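Local coordinates for foldase protein PrsA (Streptococcus pneumoniae, PDB 5TVL) that probably helps secreted proteins fold outside the cell after translocation, as a membrane-attached lipoprotein with peptidyl-prolyl cis-trans isomerase activity, at residues I167-A172 with K182-L187; P118-Q123 with T214-K219; K38-Q43 with G250-A255; K42-E47 with E93-K98. All blocks are in the same frame, centred on the assembly; numbering follows the deposited sequence.

Contact 1. Residues I167-A172 with K182-L187; sequences ITFDSA and KAAFAL. With SO4 (sulfate ion), chain L.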
loop_
_atom_site.group_PDB
_atom_site.type_symbol
_atom_site.label_atom_id
_atom_site.label_comp_id
_atom_site.label_asym_id
_atom_site.label_seq_id
_atom_site.Cartn_x
_atom_site.Cartn_y
_atom_site.Cartn_z
ATOM N N ILE A 167 7.354 -23.609 -4.033
ATOM C CA ILE A 167 6.379 -22.563 -4.343
ATOM C C ILE A 167 6.609 -21.998 -5.752
ATOM O O ILE A 167 7.748 -21.913 -6.211
ATOM C CB ILE A 167 6.415 -21.424 -3.288
ATOM C CG1 ILE A 167 5.273 -20.424 -3.520
ATOM C CG2 ILE A 167 7.770 -20.717 -3.275
ATOM C CD1 ILE A 167 4.904 -19.620 -2.291
ATOM N N THR A 168 5.513 -21.631 -6.419
ATOM C CA THR A 168 5.537 -20.959 -7.721
ATOM C C THR A 168 5.043 -19.518 -7.541
ATOM O O THR A 168 4.112 -19.283 -6.768
ATOM C CB THR A 168 4.637 -21.696 -8.735
ATOM O OG1 THR A 168 5.048 -23.065 -8.833
ATOM C CG2 THR A 168 4.710 -21.060 -10.120
ATOM N N PHE A 169 5.667 -18.564 -8.239
ATOM C CA PHE A 169 5.258 -17.149 -8.162
ATOM C C PHE A 169 5.719 -16.273 -9.335
ATOM O O PHE A 169 6.741 -16.542 -9.964
ATOM C CB PHE A 169 5.716 -16.516 -6.835
ATOM C CG PHE A 169 7.191 -16.652 -6.550
ATOM C CD1 PHE A 169 7.680 -17.752 -5.848
ATOM C CD2 PHE A 169 8.091 -15.665 -6.948
ATOM C CE1 PHE A 169 9.037 -17.872 -5.570
ATOM C CE2 PHE A 169 9.448 -15.782 -6.673
ATOM C CZ PHE A 169 9.922 -16.887 -5.982
ATOM N N ASP A 170 4.935 -15.229 -9.611
ATOM C CA ASP A 170 5.299 -14.169 -10.551
ATOM C C ASP A 170 6.128 -13.124 -9.818
ATOM O O ASP A 170 6.378 -13.239 -8.620
ATOM C CB ASP A 170 4.048 -13.463 -11.095
ATOM C CG ASP A 170 3.138 -14.373 -11.874
ATOM O OD1 ASP A 170 3.642 -15.194 -12.666
ATOM O OD2 ASP A 170 1.905 -14.241 -11.723
ATOM N N SER A 171 6.540 -12.094 -10.551
ATOM C CA SER A 171 7.011 -10.842 -9.959
ATOM C C SER A 171 5.901 -10.133 -9.183
ATOM O O SER A 171 6.173 -9.471 -8.185
ATOM C CB SER A 171 7.515 -9.900 -11.049
ATOM O OG SER A 171 6.500 -9.665 -12.015
ATOM N N ALA A 172 4.662 -10.268 -9.659
ATOM C CA ALA A 172 3.486 -9.633 -9.048
ATOM C C ALA A 172 2.884 -10.353 -7.830
ATOM O O ALA A 172 1.889 -9.878 -7.276
ATOM C CB ALA A 172 2.408 -9.442 -10.106
ATOM N N LYS A 182 13.154 -10.898 -5.777
ATOM C CA LYS A 182 14.280 -10.341 -6.531
ATOM C C LYS A 182 15.528 -11.211 -6.418
ATOM O O LYS A 182 16.244 -11.393 -7.407
ATOM C CB LYS A 182 14.588 -8.905 -6.091
ATOM C CG LYS A 182 13.551 -7.879 -6.532
ATOM C CD LYS A 182 13.691 -7.533 -8.009
ATOM C CE LYS A 182 12.647 -6.523 -8.464
ATOM N NZ LYS A 182 12.770 -5.203 -7.782
ATOM N N ALA A 183 15.772 -11.756 -5.227
ATOM C CA ALA A 183 16.881 -12.698 -5.010
ATOM C C ALA A 183 16.729 -13.975 -5.836
ATOM O O ALA A 183 17.710 -14.479 -6.374
ATOM C CB ALA A 183 17.012 -13.046 -3.536
ATOM N N ALA A 184 15.502 -14.486 -5.926
ATOM C CA ALA A 184 15.204 -15.697 -6.698
ATOM C C ALA A 184 15.384 -15.506 -8.211
ATOM O O ALA A 184 15.930 -16.385 -8.887
ATOM C CB ALA A 184 13.791 -16.181 -6.392
ATOM N N PHE A 185 14.941 -14.362 -8.736
ATOM C CA PHE A 185 15.071 -14.066 -10.174
ATOM C C PHE A 185 16.533 -13.850 -10.611
ATOM O O PHE A 185 16.856 -14.029 -11.784
ATOM C CB PHE A 185 14.232 -12.839 -10.588
ATOM C CG PHE A 185 12.775 -12.898 -10.180
ATOM C CD1 PHE A 185 12.053 -14.097 -10.189
ATOM C CD2 PHE A 185 12.108 -11.731 -9.811
ATOM C CE1 PHE A 185 10.711 -14.124 -9.818
ATOM C CE2 PHE A 185 10.767 -11.756 -9.440
ATOM C CZ PHE A 185 10.068 -12.953 -9.446
ATOM N N ALA A 186 17.397 -13.458 -9.672
ATOM C CA ALA A 186 18.832 -13.283 -9.926
ATOM C C ALA A 186 19.623 -14.591 -9.927
ATOM O O ALA A 186 20.753 -14.616 -10.410
ATOM C CB ALA A 186 19.434 -12.323 -8.910
ATOM N N LEU A 187 19.051 -15.660 -9.373
ATOM C CA LEU A 187 19.690 -16.981 -9.391
ATOM C C LEU A 187 19.619 -17.639 -10.769
ATOM O O LEU A 187 18.744 -17.321 -11.581
ATOM C CB LEU A 187 19.023 -17.915 -8.376
ATOM C CG LEU A 187 19.148 -17.531 -6.903
ATOM C CD1 LEU A 187 18.121 -18.270 -6.055
ATOM C CD2 LEU A 187 20.557 -17.780 -6.388
HETATM S S SO4 L . 17.068 -3.452 -6.910
HETATM O O1 SO4 L . 15.600 -3.641 -6.908
HETATM O O2 SO4 L . 17.594 -3.625 -5.536
HETATM O O3 SO4 L . 17.694 -4.450 -7.805
HETATM O O4 SO4 L . 17.384 -2.092 -7.400
#
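Two phenylalanine rings form the dense part of the contact, in which most of strand 166-169 and the loop after it meet the C-terminal part of helix 178-186 and Leu187. Phe169 has CG in the crowded position between its backbone N and carbonyl carbon (chi1 54°), which brings the far end of its ring to the helix. Its CE2 meets Phe185 CE1 at 3.8 Å, and the ring planes cross obliquely at 45°, with centroids 6.0 Å apart. Beside this pair, Ala184 CB lies at the rim of the Phe169 ring, near its plane and 4.0 Å from CZ. The helix and its end thus pack across one face of the four-stranded antiparallel sheet, strand order 2-1-4-3, of the PpiC-type (parvulin-like) isomerase domain, reaching Val120, Val211 and Leu213. The contact continues onto the loop, where the rim of Phe185 meets backbone atoms and not another ring: CZ lies 3.8 Å from Ser171 CA, and Asp170 O stands at the ring edge. The hydroxyl of Ser171 is bonded elsewhere, to the backbone N of Thr117. On the exposed side, beside Tyr64 of a second subunit, Lys182 turns its CB away from the strand, and its chain bends at chi2 and chi4. NZ forms a salt bridge with Glu178 and a weak 3.3 Å hydrogen bond to O1 of a sulfate ion, probably a crystallisation component.

Contact 2. Residues P118-Q123 with T214-K219; sequences PDVTAQ and TKKTEK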
loop_
_atom_site.group_PDB
_atom_site.type_symbol
_atom_site.label_atom_id
_atom_site.label_comp_id
_atom_site.label_asym_id
_atom_site.label_seq_id
_atom_site.Cartn_x
_atom_site.Cartn_y
_atom_site.Cartn_z
ATOM N N PRO A 118 7.933 -13.742 -15.483
ATOM C CA PRO A 118 6.957 -14.839 -15.476
ATOM C C PRO A 118 7.147 -15.839 -14.334
ATOM O O PRO A 118 8.093 -15.717 -13.550
ATOM C CB PRO A 118 7.193 -15.510 -16.830
ATOM C CG PRO A 118 8.647 -15.307 -17.075
ATOM C CD PRO A 118 8.953 -13.938 -16.532
ATOM N N ASP A 119 6.240 -16.814 -14.253
ATOM C CA ASP A 119 6.247 -17.807 -13.172
ATOM C C ASP A 119 7.590 -18.525 -13.061
ATOM O O ASP A 119 8.126 -19.007 -14.056
ATOM C CB ASP A 119 5.116 -18.844 -13.343
ATOM C CG ASP A 119 3.793 -18.391 -12.726
ATOM O OD1 ASP A 119 3.790 -17.931 -11.564
ATOM O OD2 ASP A 119 2.746 -18.517 -13.396
ATOM N N VAL A 120 8.134 -18.554 -11.849
ATOM C CA VAL A 120 9.299 -19.368 -11.521
ATOM C C VAL A 120 8.932 -20.247 -10.327
ATOM O O VAL A 120 8.261 -19.794 -9.397
ATOM C CB VAL A 120 10.563 -18.512 -11.230
ATOM C CG1 VAL A 120 10.767 -17.478 -12.330
ATOM C CG2 VAL A 120 10.503 -17.827 -9.867
ATOM N N THR A 121 9.336 -21.511 -10.378
ATOM C CA THR A 121 9.207 -22.409 -9.238
ATOM C C THR A 121 10.489 -22.313 -8.417
ATOM O O THR A 121 11.575 -22.076 -8.958
ATOM C CB THR A 121 8.965 -23.862 -9.686
ATOM O OG1 THR A 121 7.907 -23.893 -10.652
ATOM C CG2 THR A 121 8.584 -24.744 -8.497
ATOM N N ALA A 122 10.352 -22.479 -7.108
ATOM C CA ALA A 122 11.490 -22.423 -6.195
ATOM C C ALA A 122 11.122 -23.041 -4.864
ATOM O O ALA A 122 9.942 -23.253 -4.576
ATOM C CB ALA A 122 11.941 -20.982 -5.994
ATOM N N GLN A 123 12.143 -23.327 -4.061
ATOM C CA GLN A 123 11.967 -23.846 -2.711
ATOM C C GLN A 123 12.532 -22.835 -1.722
ATOM O O GLN A 123 13.668 -22.388 -1.883
ATOM C CB GLN A 123 12.671 -25.194 -2.563
ATOM C CG GLN A 123 12.107 -26.281 -3.469
ATOM C CD GLN A 123 12.987 -27.514 -3.525
ATOM O OE1 GLN A 123 13.559 -27.930 -2.518
ATOM N NE2 GLN A 123 13.093 -28.112 -4.706
ATOM N N THR A 214 14.262 -23.733 -8.694
ATOM C CA THR A 214 14.012 -25.051 -9.290
ATOM C C THR A 214 13.696 -24.926 -10.786
ATOM O O THR A 214 14.294 -25.632 -11.604
ATOM C CB THR A 214 12.849 -25.776 -8.567
ATOM O OG1 THR A 214 13.156 -25.903 -7.172
ATOM C CG2 THR A 214 12.607 -27.172 -9.149
ATOM N N LYS A 215 12.754 -24.044 -11.132
ATOM C CA LYS A 215 12.323 -23.843 -12.521
ATOM C C LYS A 215 12.118 -22.356 -12.816
ATOM O O LYS A 215 11.777 -21.583 -11.919
ATOM C CB LYS A 215 11.026 -24.622 -12.783
ATOM C CG LYS A 215 10.711 -24.906 -14.247
ATOM C CD LYS A 215 11.670 -25.922 -14.857
ATOM C CE LYS A 215 11.167 -26.460 -16.189
ATOM N NZ LYS A 215 10.165 -27.551 -16.032
ATOM N N LYS A 216 12.333 -21.971 -14.074
ATOM C CA LYS A 216 12.179 -20.588 -14.525
ATOM C C LYS A 216 11.544 -20.579 -15.911
ATOM O O LYS A 216 12.075 -21.193 -16.834
ATOM C CB LYS A 216 13.543 -19.888 -14.576
ATOM C CG LYS A 216 13.481 -18.388 -14.857
ATOM C CD LYS A 216 14.846 -17.809 -15.212
ATOM C CE LYS A 216 15.804 -17.832 -14.029
ATOM N NZ LYS A 216 17.031 -17.023 -14.273
ATOM N N THR A 217 10.413 -19.890 -16.050
ATOM C CA THR A 217 9.763 -19.720 -17.349
ATOM C C THR A 217 10.567 -18.726 -18.188
ATOM O O THR A 217 11.039 -17.709 -17.671
ATOM C CB THR A 217 8.307 -19.214 -17.197
ATOM O OG1 THR A 217 7.544 -20.161 -16.439
ATOM C CG2 THR A 217 7.635 -19.010 -18.562
ATOM N N GLU A 218 10.728 -19.037 -19.474
ATOM C CA GLU A 218 11.373 -18.133 -20.423
ATOM C C GLU A 218 10.359 -17.062 -20.815
ATOM O O GLU A 218 9.256 -17.387 -21.260
ATOM C CB GLU A 218 11.851 -18.903 -21.658
ATOM C CG GLU A 218 12.765 -18.111 -22.586
ATOM C CD GLU A 218 13.237 -18.919 -23.788
ATOM O OE1 GLU A 218 13.718 -20.058 -23.599
ATOM O OE2 GLU A 218 13.137 -18.409 -24.925
ATOM N N LYS A 219 10.731 -15.794 -20.640
ATOM C CA LYS A 219 9.825 -14.674 -20.901
ATOM C C LYS A 219 9.522 -14.527 -22.397
ATOM O O LYS A 219 10.414 -14.239 -23.191
ATOM C CB LYS A 219 10.412 -13.369 -20.360
ATOM C CG LYS A 219 9.445 -12.197 -20.415
ATOM C CD LYS A 219 9.970 -10.995 -19.653
ATOM C CE LYS A 219 8.987 -9.842 -19.733
ATOM N NZ LYS A 219 9.472 -8.647 -18.992
#
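Backbone hydrogen bonds join 118-123 to 214-219 as antiparallel strand ends in the central pair of the isomerase sheet. Thr121 O accepts both Thr214 N and Lys215 N, each at 3.2 Å and from above the carbonyl plane. Two successive N-H groups on one carbonyl, with the backbone of Thr214 turned to phi -105° and psi -51°, make a classic beta bulge; Thr121 N returns a weak bond to Lys215 O. Just before one strand and just after the other, Asp119 O is gripped twice by one residue: Thr217 N reaches it at 3.2 Å and Thr217 OG1, on a lone pair, at 2.7 Å. Among side chains, Gln123 NE2 makes a weak 3.3 Å hydrogen bond to Thr214 OG1. Apolar contacts are few. Val120 CG1 and Lys216 CG lie alongside each other, 3.8 Å apart, pointing the same way from the non-hydrogen-bonded pair. On the other face the CB atoms of Thr121 and Lys215 meet at 3.8 Å. Pro118 crosses Thr217 obliquely, CB to CB, and meets Lys219 CB, whose NZ goes to the carbonyls of Tyr116 and Phe113. The strands are thus held mainly by backbone hydrogen bonds, with two carbonyls each accepting two donors.

Contact 3. Residues K38-Q43 with G250-A255; sequences KVFEKQ and GKELQA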
loop_
_atom_site.group_PDB
_atom_site.type_symbol
_atom_site.label_atom_id
_atom_site.label_comp_id
_atom_site.label_asym_id
_atom_site.label_seq_id
_atom_site.Cartn_x
_atom_site.Cartn_y
_atom_site.Cartn_z
ATOM N N LYS A 38 -26.814 6.734 -2.514
ATOM C CA LYS A 38 -27.949 6.933 -3.437
ATOM C C LYS A 38 -27.539 7.022 -4.912
ATOM O O LYS A 38 -28.211 6.456 -5.780
ATOM C CB LYS A 38 -28.767 8.176 -3.059
ATOM C CG LYS A 38 -29.776 7.942 -1.947
ATOM C CD LYS A 38 -30.769 9.090 -1.862
ATOM C CE LYS A 38 -31.790 8.866 -0.759
ATOM N NZ LYS A 38 -32.780 7.806 -1.097
ATOM N N VAL A 39 -26.448 7.733 -5.185
ATOM C CA VAL A 39 -25.955 7.899 -6.554
ATOM C C VAL A 39 -25.400 6.577 -7.102
ATOM O O VAL A 39 -25.709 6.200 -8.234
ATOM C CB VAL A 39 -24.896 9.028 -6.646
ATOM C CG1 VAL A 39 -24.245 9.073 -8.024
ATOM C CG2 VAL A 39 -25.531 10.375 -6.326
ATOM N N PHE A 40 -24.589 5.887 -6.301
ATOM C CA PHE A 40 -23.974 4.621 -6.724
ATOM C C PHE A 40 -24.968 3.463 -6.806
ATOM O O PHE A 40 -24.738 2.510 -7.555
ATOM C CB PHE A 40 -22.759 4.257 -5.852
ATOM C CG PHE A 40 -21.483 4.920 -6.301
ATOM C CD1 PHE A 40 -21.225 6.253 -5.988
ATOM C CD2 PHE A 40 -20.550 4.223 -7.066
ATOM C CE1 PHE A 40 -20.055 6.869 -6.413
ATOM C CE2 PHE A 40 -19.381 4.835 -7.495
ATOM C CZ PHE A 40 -19.132 6.158 -7.170
ATOM N N GLU A 41 -26.071 3.551 -6.061
ATOM C CA GLU A 41 -27.174 2.596 -6.200
ATOM C C GLU A 41 -27.934 2.811 -7.513
ATOM O O GLU A 41 -28.245 1.849 -8.212
ATOM C CB GLU A 41 -28.137 2.705 -5.015
ATOM C CG GLU A 41 -29.152 1.573 -4.916
ATOM C CD GLU A 41 -28.500 0.213 -4.734
ATOM O OE1 GLU A 41 -27.543 0.107 -3.932
ATOM O OE2 GLU A 41 -28.946 -0.748 -5.396
ATOM N N LYS A 42 -28.229 4.070 -7.836
ATOM C CA LYS A 42 -28.943 4.423 -9.071
ATOM C C LYS A 42 -28.178 3.959 -10.314
ATOM O O LYS A 42 -28.768 3.397 -11.234
ATOM C CB LYS A 42 -29.188 5.940 -9.141
ATOM C CG LYS A 42 -30.217 6.387 -10.173
ATOM C CD LYS A 42 -31.642 6.107 -9.712
ATOM C CE LYS A 42 -32.662 6.332 -10.823
ATOM N NZ LYS A 42 -32.818 7.769 -11.179
ATOM N N GLN A 43 -26.864 4.181 -10.324
ATOM C CA GLN A 43 -26.020 3.833 -11.473
ATOM C C GLN A 43 -25.727 2.341 -11.570
ATOM O O GLN A 43 -26.077 1.708 -12.563
ATOM C CB GLN A 43 -24.700 4.611 -11.426
ATOM C CG GLN A 43 -24.865 6.107 -11.643
ATOM C CD GLN A 43 -25.319 6.465 -13.050
ATOM O OE1 GLN A 43 -25.148 5.688 -13.995
ATOM N NE2 GLN A 43 -25.904 7.650 -13.197
ATOM N N GLY A 250 -16.123 11.529 -7.042
ATOM C CA GLY A 250 -16.317 12.927 -7.439
ATOM C C GLY A 250 -16.924 13.107 -8.822
ATOM O O GLY A 250 -17.782 13.969 -9.014
ATOM N N LYS A 251 -16.478 12.292 -9.779
ATOM C CA LYS A 251 -17.050 12.280 -11.130
ATOM C C LYS A 251 -18.506 11.835 -11.103
ATOM O O LYS A 251 -19.366 12.482 -11.696
ATOM C CB LYS A 251 -16.250 11.366 -12.071
ATOM C CG LYS A 251 -14.905 11.934 -12.498
ATOM C CD LYS A 251 -15.032 12.953 -13.621
ATOM C CE LYS A 251 -13.665 13.472 -14.043
ATOM N NZ LYS A 251 -13.742 14.386 -15.216
ATOM N N GLU A 252 -18.771 10.738 -10.401
ATOM C CA GLU A 252 -20.124 10.183 -10.309
ATOM C C GLU A 252 -21.097 11.128 -9.583
ATOM O O GLU A 252 -22.254 11.259 -9.992
ATOM C CB GLU A 252 -20.104 8.798 -9.640
ATOM C CG GLU A 252 -21.263 7.902 -10.045
ATOM C CD GLU A 252 -21.245 7.564 -11.526
ATOM O OE1 GLU A 252 -20.397 6.750 -11.948
ATOM O OE2 GLU A 252 -22.074 8.128 -12.271
ATOM N N LEU A 253 -20.622 11.787 -8.524
ATOM C CA LEU A 253 -21.418 12.798 -7.814
ATOM C C LEU A 253 -21.686 14.034 -8.683
ATOM O O LEU A 253 -22.788 14.580 -8.653
ATOM C CB LEU A 253 -20.740 13.199 -6.497
ATOM C CG LEU A 253 -20.677 12.108 -5.419
ATOM C CD1 LEU A 253 -19.606 12.421 -4.388
ATOM C CD2 LEU A 253 -22.018 11.916 -4.732
ATOM N N GLN A 254 -20.683 14.465 -9.450
ATOM C CA GLN A 254 -20.852 15.548 -10.443
ATOM C C GLN A 254 -21.885 15.214 -11.525
ATOM O O GLN A 254 -22.603 16.103 -11.990
ATOM C CB GLN A 254 -19.516 15.898 -11.121
ATOM C CG GLN A 254 -18.585 16.768 -10.288
ATOM C CD GLN A 254 -17.153 16.768 -10.807
ATOM O OE1 GLN A 254 -16.908 16.571 -11.999
ATOM N NE2 GLN A 254 -16.201 16.992 -9.909
ATOM N N ALA A 255 -21.936 13.942 -11.925
ATOM C CA ALA A 255 -22.903 13.456 -12.920
ATOM C C ALA A 255 -24.345 13.452 -12.401
ATOM O O ALA A 255 -25.284 13.623 -13.180
ATOM C CB ALA A 255 -22.516 12.061 -13.394
#
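Glu252 lays its aliphatic stem over one face of the Phe40 ring. CG sits 4.2 Å from the ring centroid and 21° off the normal, a CH-pi contact displaced toward the rim, while CB approaches CZ at 3.7 Å. With CG anti to the backbone N (chi1 -154°) and the chain bent at chi2, the carboxylate stands nearly perpendicular to the ring. OE1 is bonded to the Tyr44 hydroxyl, one turn further along the first helix; OE2 lies against Gln43 CG at 3.5 Å, the amide and carboxylate planes being only slightly turned from each other. Segments 38-43 and 250-255 belong to helices 25-44 and 242-255, which cross almost squarely at 81° with short-segment axes 9.9 Å apart. The contact brings the N- and C-terminal parts of the chain together in the helical domain into which the isomerase domain is inserted, as in other PrsA proteins. Val39 fills the crossing point, forking its two methyls between neighbours on the second helix: CG1 takes Glu252 CG at 3.8 Å and its carbonyl O at 3.6 Å, while CG2 meets Leu253 CD2 at 4.2 Å. Helix 79-102 contacts Phe40 through Val92. Met7 of a third subunit packs on Val39, so the crossing also borders an interface between chains.

Contact 4. Residues K42-E47 with E93-K98; sequences KQYGSE and ELAVKK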
loop_
_atom_site.group_PDB
_atom_site.type_symbol
_atom_site.label_atom_id
_atom_site.label_comp_id
_atom_site.label_asym_id
_atom_site.label_seq_id
_atom_site.Cartn_x
_atom_site.Cartn_y
_atom_site.Cartn_z
ATOM N N LYS A 42 -28.229 4.070 -7.836
ATOM C CA LYS A 42 -28.943 4.423 -9.071
ATOM C C LYS A 42 -28.178 3.959 -10.314
ATOM O O LYS A 42 -28.768 3.397 -11.234
ATOM C CB LYS A 42 -29.188 5.940 -9.141
ATOM C CG LYS A 42 -30.217 6.387 -10.173
ATOM C CD LYS A 42 -31.642 6.107 -9.712
ATOM C CE LYS A 42 -32.662 6.332 -10.823
ATOM N NZ LYS A 42 -32.818 7.769 -11.179
ATOM N N GLN A 43 -26.864 4.181 -10.324
ATOM C CA GLN A 43 -26.020 3.833 -11.473
ATOM C C GLN A 43 -25.727 2.341 -11.570
ATOM O O GLN A 43 -26.077 1.708 -12.563
ATOM C CB GLN A 43 -24.700 4.611 -11.426
ATOM C CG GLN A 43 -24.865 6.107 -11.643
ATOM C CD GLN A 43 -25.319 6.465 -13.050
ATOM O OE1 GLN A 43 -25.148 5.688 -13.995
ATOM N NE2 GLN A 43 -25.904 7.650 -13.197
ATOM N N TYR A 44 -25.100 1.790 -10.535
ATOM C CA TYR A 44 -24.529 0.439 -10.588
ATOM C C TYR A 44 -25.269 -0.624 -9.760
ATOM O O TYR A 44 -24.848 -1.780 -9.744
ATOM C CB TYR A 44 -23.068 0.500 -10.137
ATOM C CG TYR A 44 -22.232 1.526 -10.874
ATOM C CD1 TYR A 44 -21.657 1.228 -12.108
ATOM C CD2 TYR A 44 -22.010 2.796 -10.336
ATOM C CE1 TYR A 44 -20.889 2.165 -12.787
ATOM C CE2 TYR A 44 -21.244 3.740 -11.008
ATOM C CZ TYR A 44 -20.685 3.421 -12.234
ATOM O OH TYR A 44 -19.917 4.340 -12.915
ATOM N N GLY A 45 -26.361 -0.249 -9.094
ATOM C CA GLY A 45 -27.058 -1.137 -8.151
ATOM C C GLY A 45 -27.544 -2.456 -8.724
ATOM O O GLY A 45 -27.371 -3.513 -8.105
ATOM N N SER A 46 -28.152 -2.384 -9.909
ATOM C CA SER A 46 -28.652 -3.566 -10.639
ATOM C C SER A 46 -27.592 -4.639 -10.933
ATOM O O SER A 46 -27.917 -5.831 -10.974
ATOM C CB SER A 46 -29.300 -3.131 -11.957
ATOM O OG SER A 46 -28.471 -2.215 -12.655
ATOM N N GLU A 47 -26.343 -4.217 -11.130
ATOM C CA GLU A 47 -25.240 -5.144 -11.429
ATOM C C GLU A 47 -24.827 -6.021 -10.249
ATOM O O GLU A 47 -24.284 -7.111 -10.454
ATOM C CB GLU A 47 -24.008 -4.384 -11.923
ATOM C CG GLU A 47 -24.240 -3.596 -13.198
ATOM C CD GLU A 47 -22.966 -3.020 -13.766
ATOM O OE1 GLU A 47 -22.900 -1.783 -13.916
ATOM O OE2 GLU A 47 -22.033 -3.801 -14.061
ATOM N N GLU A 93 -16.105 0.180 -5.797
ATOM C CA GLU A 93 -14.977 -0.560 -6.371
ATOM C C GLU A 93 -15.334 -1.211 -7.717
ATOM O O GLU A 93 -14.474 -1.347 -8.583
ATOM C CB GLU A 93 -14.423 -1.591 -5.376
ATOM C CG GLU A 93 -15.283 -2.830 -5.163
ATOM C CD GLU A 93 -14.855 -3.656 -3.961
ATOM O OE1 GLU A 93 -14.615 -3.075 -2.878
ATOM O OE2 GLU A 93 -14.774 -4.896 -4.092
ATOM N N LEU A 94 -16.600 -1.593 -7.881
ATOM C CA LEU A 94 -17.139 -2.031 -9.177
ATOM C C LEU A 94 -17.022 -0.922 -10.228
ATOM O O LEU A 94 -16.537 -1.167 -11.332
ATOM C CB LEU A 94 -18.599 -2.483 -9.015
ATOM C CG LEU A 94 -19.418 -3.072 -10.174
ATOM C CD1 LEU A 94 -20.543 -3.940 -9.614
ATOM C CD2 LEU A 94 -19.992 -2.003 -11.100
ATOM N N ALA A 95 -17.452 0.286 -9.876
ATOM C CA ALA A 95 -17.336 1.453 -10.761
ATOM C C ALA A 95 -15.879 1.834 -11.073
ATOM O O ALA A 95 -15.568 2.226 -12.200
ATOM C CB ALA A 95 -18.066 2.645 -10.162
ATOM N N VAL A 96 -15.003 1.719 -10.075
ATOM C CA VAL A 96 -13.570 2.034 -10.229
ATOM C C VAL A 96 -12.859 1.036 -11.163
ATOM O O VAL A 96 -11.940 1.420 -11.897
ATOM C CB VAL A 96 -12.862 2.125 -8.844
ATOM C CG1 VAL A 96 -11.345 2.216 -8.976
ATOM C CG2 VAL A 96 -13.382 3.327 -8.057
ATOM N N LYS A 97 -13.285 -0.227 -11.141
ATOM C CA LYS A 97 -12.749 -1.243 -12.059
ATOM C C LYS A 97 -13.093 -0.945 -13.525
ATOM O O LYS A 97 -12.262 -1.169 -14.398
ATOM C CB LYS A 97 -13.249 -2.641 -11.672
ATOM C CG LYS A 97 -12.531 -3.803 -12.351
ATOM C CD LYS A 97 -13.172 -5.130 -11.962
ATOM C CE LYS A 97 -12.582 -6.315 -12.710
ATOM N NZ LYS A 97 -11.294 -6.778 -12.131
ATOM N N LYS A 98 -14.302 -0.443 -13.788
ATOM C CA LYS A 98 -14.730 -0.099 -15.160
ATOM C C LYS A 98 -13.918 1.037 -15.778
ATOM O O LYS A 98 -13.496 0.939 -16.935
ATOM C CB LYS A 98 -16.209 0.303 -15.205
ATOM C CG LYS A 98 -17.183 -0.839 -15.009
ATOM C CD LYS A 98 -18.580 -0.426 -15.433
ATOM C CE LYS A 98 -19.598 -1.521 -15.162
ATOM N NZ LYS A 98 -20.972 -1.117 -15.572
#
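Segment 42-47 packs against helix 79-102, a contact of two helical elements in the domain built from the N- and C-terminal parts of PrsA. Along 42-47 the first side chain to meet 93-98 is that of Tyr44, with CG anti to its carbonyl carbon (chi1 -53°). Its ring covers Ala95: CB lies over one face as a CH-pi contact, 3.7 Å from the centroid and set off toward the rim, near CZ. On the inner part of the ring, Leu94 CD2 comes obliquely to CD1 at 3.8 Å. The hydroxyl, bonded to Glu252 of helix 242-255, probably helps hold the ring between the helices. Three residues on, Glu47, extended beyond CG, comes back to helix 79-102, its CB near Leu94 CD1 and its carboxylate meeting Lys98 tip to tip. That lysine is also stretched out beyond CG, and its ammonium stands near the plane of the Tyr44 ring, at the edge, 4.2 Å from CD1. The resulting salt bridge lies at the surface: Lys98 NZ reaches Glu47 OE1 at 2.6 Å, on the syn lone pair.

The contacts fall into two groups, one in each domain. Contacts 1 and 2 have centres about 7 Å apart and share the isomerase sheet, since strands 166-169 and 120-127 are neighbours: Ile167 N probably donates to Ala122 O at 2.7 Å, and Asp170 OD1 lies close to the like-charged Asp119 OD1. Contacts 3 and 4, centres about 10 Å apart, start from the same helix 25-44 and are coupled by a probable hydrogen bond of 2.6 Å between Glu252 OE1 and Tyr44 OH; Phe40 CE2 also packs on Ala95 CB at 3.7 Å. Between the groups, the centres of contacts 2 and 3 are about 45 Å apart.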